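Local coordinates for uncharacterized protein (PDB 4XG0) that probably acts as an ATP-dependent kinase of acid sugars in a catabolic pathway, at residues A42-R47 against G241-L246; A48-Q53 against Q70-A75. All blocks are in the same frame, centred on the assembly; numbering follows the deposited sequence. Where two conformers were deposited one is given.

Interaction 1: A42-R47 against G241-L246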
loop_
_atom_site.group_PDB
_atom_site.type_symbol
_atom_site.label_atom_id
_atom_site.label_comp_id
_atom_site.label_asym_id
_atom_site.label_seq_id
_atom_site.Cartn_x
_atom_site.Cartn_y
_atom_site.Cartn_z
ATOM N N ALA A 42 -6.173 12.682 -1.294
ATOM C CA ALA A 42 -4.787 13.135 -1.425
ATOM C C ALA A 42 -3.994 12.976 -0.131
ATOM O O ALA A 42 -2.824 12.593 -0.181
ATOM C CB ALA A 42 -4.745 14.540 -1.889
ATOM N N VAL A 43 -4.586 13.268 1.024
ATOM C CA VAL A 43 -3.794 13.154 2.275
ATOM C C VAL A 43 -3.431 11.694 2.549
ATOM O O VAL A 43 -2.397 11.386 3.103
ATOM C CB VAL A 43 -4.503 13.808 3.457
ATOM C CG1 VAL A 43 -3.647 13.645 4.764
ATOM C CG2 VAL A 43 -4.652 15.283 3.184
ATOM N N GLN A 44 -4.281 10.773 2.091
ATOM C CA GLN A 44 -3.921 9.368 2.231
ATOM C C GLN A 44 -2.691 8.981 1.480
ATOM O O GLN A 44 -1.940 8.137 1.937
ATOM C CB GLN A 44 -5.105 8.474 1.898
ATOM C CG GLN A 44 -6.220 8.662 2.886
ATOM C CD GLN A 44 -5.758 8.439 4.357
ATOM O OE1 GLN A 44 -5.100 7.460 4.675
ATOM N NE2 GLN A 44 -6.094 9.362 5.225
ATOM N N PHE A 45 -2.469 9.585 0.298
ATOM C CA PHE A 45 -1.223 9.351 -0.408
ATOM C C PHE A 45 -0.039 9.977 0.273
ATOM O O PHE A 45 1.008 9.354 0.325
ATOM C CB PHE A 45 -1.336 9.743 -1.889
ATOM C CG PHE A 45 -2.159 8.782 -2.676
ATOM C CD1 PHE A 45 -3.512 8.713 -2.510
ATOM C CD2 PHE A 45 -1.532 7.892 -3.534
ATOM C CE1 PHE A 45 -4.253 7.807 -3.242
ATOM C CE2 PHE A 45 -2.290 6.973 -4.261
ATOM C CZ PHE A 45 -3.607 6.928 -4.094
ATOM N N VAL A 46 -0.195 11.182 0.816
ATOM C CA VAL A 46 0.861 11.811 1.594
ATOM C C VAL A 46 1.281 10.930 2.773
ATOM O O VAL A 46 2.485 10.816 3.113
ATOM C CB VAL A 46 0.372 13.130 2.155
ATOM C CG1 VAL A 46 1.356 13.655 3.215
ATOM C CG2 VAL A 46 0.173 14.145 1.051
ATOM N N ARG A 47 0.288 10.313 3.407
ATOM C CA ARG A 47 0.501 9.509 4.613
ATOM C C ARG A 47 1.231 8.215 4.306
ATOM O O ARG A 47 1.894 7.637 5.191
ATOM C CB ARG A 47 -0.821 9.300 5.400
ATOM C CG ARG A 47 -1.295 10.568 5.968
ATOM C CD ARG A 47 -2.537 10.445 6.806
ATOM N NE ARG A 47 -2.565 11.519 7.799
ATOM C CZ ARG A 47 -3.623 11.827 8.547
ATOM N NH1 ARG A 47 -3.537 12.825 9.422
ATOM N NH2 ARG A 47 -4.758 11.144 8.417
ATOM N N GLY A 241 -12.420 4.676 0.800
ATOM C CA GLY A 241 -12.044 3.374 1.299
ATOM C C GLY A 241 -10.873 2.783 0.568
ATOM O O GLY A 241 -10.076 2.095 1.142
ATOM N N LEU A 242 -10.769 3.097 -0.725
ATOM C CA LEU A 242 -9.733 2.523 -1.573
ATOM C C LEU A 242 -8.432 3.337 -1.560
ATOM O O LEU A 242 -7.382 2.857 -1.991
ATOM C CB LEU A 242 -10.221 2.406 -2.993
ATOM C CG LEU A 242 -10.504 0.959 -3.375
ATOM C CD1 LEU A 242 -11.161 0.916 -4.726
ATOM C CD2 LEU A 242 -9.313 0.059 -3.394
ATOM N N ALA A 243 -8.494 4.552 -1.041
ATOM C CA ALA A 243 -7.350 5.472 -1.144
ATOM C C ALA A 243 -6.053 5.002 -0.513
ATOM O O ALA A 243 -5.032 4.861 -1.199
ATOM C CB ALA A 243 -7.735 6.860 -0.641
ATOM N N ALA A 244 -6.035 4.758 0.788
ATOM C CA ALA A 244 -4.798 4.333 1.428
ATOM C C ALA A 244 -4.320 2.954 0.910
ATOM O O ALA A 244 -3.148 2.752 0.646
ATOM C CB ALA A 244 -4.964 4.346 2.901
ATOM N N PRO A 245 -5.238 1.989 0.739
ATOM C CA PRO A 245 -4.813 0.714 0.165
ATOM C C PRO A 245 -4.100 0.883 -1.181
ATOM O O PRO A 245 -3.089 0.227 -1.391
ATOM C CB PRO A 245 -6.159 -0.049 0.002
ATOM C CG PRO A 245 -6.970 0.504 1.118
ATOM C CD PRO A 245 -6.638 1.964 1.194
ATOM N N LEU A 246 -4.579 1.770 -2.036
ATOM C CA LEU A 246 -3.961 1.970 -3.334
ATOM C C LEU A 246 -2.629 2.692 -3.175
ATOM O O LEU A 246 -1.646 2.323 -3.821
ATOM C CB LEU A 246 -4.867 2.768 -4.258
ATOM C CG LEU A 246 -6.065 2.006 -4.783
ATOM C CD1 LEU A 246 -7.094 2.967 -5.446
ATOM C CD2 LEU A 246 -5.582 0.868 -5.757
#
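Two nearly parallel helices meet here on one side of the eight-stranded parallel sheet of an alpha/beta domain, the sugar-binding N-terminal domain of the family. Helix 35-47, which follows the first strand 28-32, contributes Gln44 and Phe45; helix 240-252, which follows strand 234-238, contributes Ala243, Ala244 and Leu246. The segments' axes come within 8.4 Å of each other at a crossing angle of -23°, a spacing that small residues on one helix allow. Gln44 and Ala244 lie directly across from each other, with CA atoms 5.2 Å apart. The interface is modest, 210 Å² in all, and is built from van der Waals contact. At its partly exposed border the Gln44 side chain leans on the alanines: its CB sits 4.0 Å from Ala243 CB, and the bend at chi2 (-55°) brings the amide end back so that OE1 rests 3.6 Å from Ala244 CB. Glutamine suits this border, since its methylenes can pack on the alanines while its amide lies at the partly exposed side; a sulfate ion, probably from the crystallisation liquor, lies about 4 Å from the side chain. Deeper in, Phe45 is buried. With CG anti to the carbonyl carbon (chi1 -73°), the ring is carried toward the other helix, where it also meets Ala247 and Trp250. Tyr108 of strand 106-110 touches Phe45, Ala243 and Leu246 alike, so the sheet closes the buried side of the contact. Ala243 has a methyl short enough to let the backbones approach, and Leu246 offers its CB to the ring while its side chain also packs on Ile227 of helix 217-230. The outer end of the phenyl ring meets both turns obliquely: CE1 lies 3.7 Å from Ala243 O, and CZ lies 4.3 Å from Leu246 CB.

Interaction 2: A48-Q53 against Q70-A75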
loop_
_atom_site.group_PDB
_atom_site.type_symbol
_atom_site.label_atom_id
_atom_site.label_comp_id
_atom_site.label_asym_id
_atom_site.label_seq_id
_atom_site.Cartn_x
_atom_site.Cartn_y
_atom_site.Cartn_z
ATOM N N ALA A 48 1.258 7.816 3.039
ATOM C CA ALA A 48 2.029 6.651 2.575
ATOM C C ALA A 48 3.395 7.004 1.938
ATOM O O ALA A 48 4.094 6.160 1.346
ATOM C CB ALA A 48 1.175 5.846 1.655
ATOM N N GLY A 49 3.753 8.277 2.066
ATOM C CA GLY A 49 5.033 8.767 1.633
ATOM C C GLY A 49 5.134 9.485 0.309
ATOM O O GLY A 49 6.205 9.970 -0.038
ATOM N N TRP A 50 4.042 9.530 -0.436
ATOM C CA TRP A 50 4.039 10.180 -1.745
ATOM C C TRP A 50 4.050 11.708 -1.649
ATOM O O TRP A 50 3.240 12.296 -0.942
ATOM C CB TRP A 50 2.816 9.760 -2.527
ATOM C CG TRP A 50 2.721 8.300 -2.867
ATOM C CD1 TRP A 50 1.956 7.341 -2.215
ATOM C CD2 TRP A 50 3.369 7.621 -3.949
ATOM N NE1 TRP A 50 2.127 6.133 -2.840
ATOM C CE2 TRP A 50 2.954 6.273 -3.910
ATOM C CE3 TRP A 50 4.234 8.026 -4.972
ATOM C CZ2 TRP A 50 3.407 5.316 -4.855
ATOM C CZ3 TRP A 50 4.686 7.068 -5.908
ATOM C CH2 TRP A 50 4.237 5.732 -5.847
ATOM N N ALA A 51 4.934 12.351 -2.402
ATOM C CA ALA A 51 4.885 13.795 -2.570
ATOM C C ALA A 51 3.663 14.118 -3.418
ATOM O O ALA A 51 3.561 13.682 -4.574
ATOM C CB ALA A 51 6.149 14.302 -3.245
ATOM N N THR A 52 2.733 14.864 -2.826
ATOM C CA THR A 52 1.370 14.977 -3.368
ATOM C C THR A 52 0.985 16.441 -3.543
ATOM O O THR A 52 1.181 17.254 -2.641
ATOM C CB THR A 52 0.370 14.315 -2.427
ATOM O OG1 THR A 52 0.692 12.931 -2.285
ATOM C CG2 THR A 52 -1.047 14.449 -2.953
ATOM N N GLN A 53 0.487 16.786 -4.722
ATOM C CA GLN A 53 0.024 18.129 -4.993
ATOM C C GLN A 53 -1.478 18.122 -5.183
ATOM O O GLN A 53 -2.007 17.171 -5.734
ATOM C CB GLN A 53 0.667 18.651 -6.266
ATOM C CG GLN A 53 2.132 18.785 -6.223
ATOM C CD GLN A 53 2.596 20.208 -5.975
ATOM O OE1 GLN A 53 1.811 21.159 -6.047
ATOM N NE2 GLN A 53 3.888 20.360 -5.700
ATOM N N GLN A 70 8.269 17.941 -9.423
ATOM C CA GLN A 70 8.525 17.504 -8.066
ATOM C C GLN A 70 7.553 16.387 -7.713
ATOM O O GLN A 70 7.964 15.330 -7.239
ATOM C CB GLN A 70 8.362 18.674 -7.088
ATOM N N ALA A 71 6.268 16.625 -7.960
ATOM C CA ALA A 71 5.216 15.768 -7.389
ATOM C C ALA A 71 5.038 14.421 -8.062
ATOM O O ALA A 71 5.083 14.303 -9.288
ATOM C CB ALA A 71 3.907 16.488 -7.385
ATOM N N GLU A 72 4.828 13.417 -7.213
ATOM C CA GLU A 72 4.593 12.039 -7.612
ATOM C C GLU A 72 3.098 11.793 -7.842
ATOM O O GLU A 72 2.696 11.056 -8.759
ATOM C CB GLU A 72 5.156 11.110 -6.529
ATOM C CG GLU A 72 6.669 11.352 -6.261
ATOM C CD GLU A 72 7.237 10.545 -5.084
ATOM O OE1 GLU A 72 7.957 9.575 -5.391
ATOM O OE2 GLU A 72 6.984 10.871 -3.886
ATOM N N VAL A 73 2.275 12.458 -7.032
ATOM C CA VAL A 73 0.795 12.310 -7.082
ATOM C C VAL A 73 0.166 13.671 -7.292
ATOM O O VAL A 73 0.519 14.635 -6.619
ATOM C CB VAL A 73 0.243 11.732 -5.752
ATOM C CG1 VAL A 73 -1.281 11.611 -5.737
ATOM C CG2 VAL A 73 0.884 10.419 -5.438
ATOM N N LEU A 74 -0.760 13.755 -8.253
ATOM C CA LEU A 74 -1.497 14.994 -8.497
ATOM C C LEU A 74 -2.982 14.725 -8.334
ATOM O O LEU A 74 -3.512 13.871 -9.023
ATOM C CB LEU A 74 -1.221 15.546 -9.898
ATOM C CG LEU A 74 -2.002 16.804 -10.331
ATOM C CD1 LEU A 74 -2.056 17.933 -9.293
ATOM C CD2 LEU A 74 -1.435 17.356 -11.643
ATOM N N ALA A 75 -3.617 15.455 -7.414
ATOM C CA ALA A 75 -5.046 15.330 -7.117
ATOM C C ALA A 75 -5.830 16.563 -7.534
ATOM O O ALA A 75 -5.433 17.713 -7.292
ATOM C CB ALA A 75 -5.261 15.054 -5.638
#
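This parallel strand pair is the edge of the eight-stranded sheet, formed by the two strands of a beta-alpha-beta unit whose helix is 59-64. Thr52 pairs with Val73 and Gln53 with Leu74. Gln53 is gripped through both its backbone polar atoms: its N donates to Val73 O (2.9 Å), and its O accepts from Ala75 N. Just before the strand, Ala51 O takes two donors, Val73 N in the carbonyl plane and Glu72 N tilted 26° from it. In one of the two conformers of Glu72, Ala51 N gives an almost straight bond (176°) to Glu72 OE2 at 2.9 Å, which OE2 accepts on its anti lone pair; the carboxylate reaches it because the chain is extended beyond CG (chi2 174°). In this conformer OE1 forms a salt bridge with Arg424. Trp50 lies across this acidic side chain, with Glu72 CB at the ring edge, 3.6 Å from CE3, and also packs its CB against Val73 CG2. Thr52 OG1 bonds to Trp50 O from above the carbonyl plane, a polar partner for a hydroxyl 3.7 Å from Val73 CB. Helix 35-47 covers the Thr52 face, helix 59-64 meets Leu74 on the other, and strand 28-32 continues the sheet beyond 73-77.

In the fold
Both contacts belong to the same N-terminal domain. Interaction 1 uses the last turns of helix 35-47; interaction 2 begins in the turn that follows and leads to strand 52-54, where Thr52 packs back on the helix. Gly49, with positive phi, closes that helix in a Schellman motif, in which Trp50 N reaches back to Phe45 O (3.1 Å). Interaction 1 joins segments 194 residues apart, whereas interaction 2 links near neighbours in sequence. Both are largely buried, but they are held differently: side-chain packing between helices in the first, backbone hydrogen bonds supplemented, in one conformer of Glu72, by its carboxylate in the second. Helix 240-252 also serves both, since Ala247 touches Phe45 and its O accepts from Trp50 NE1.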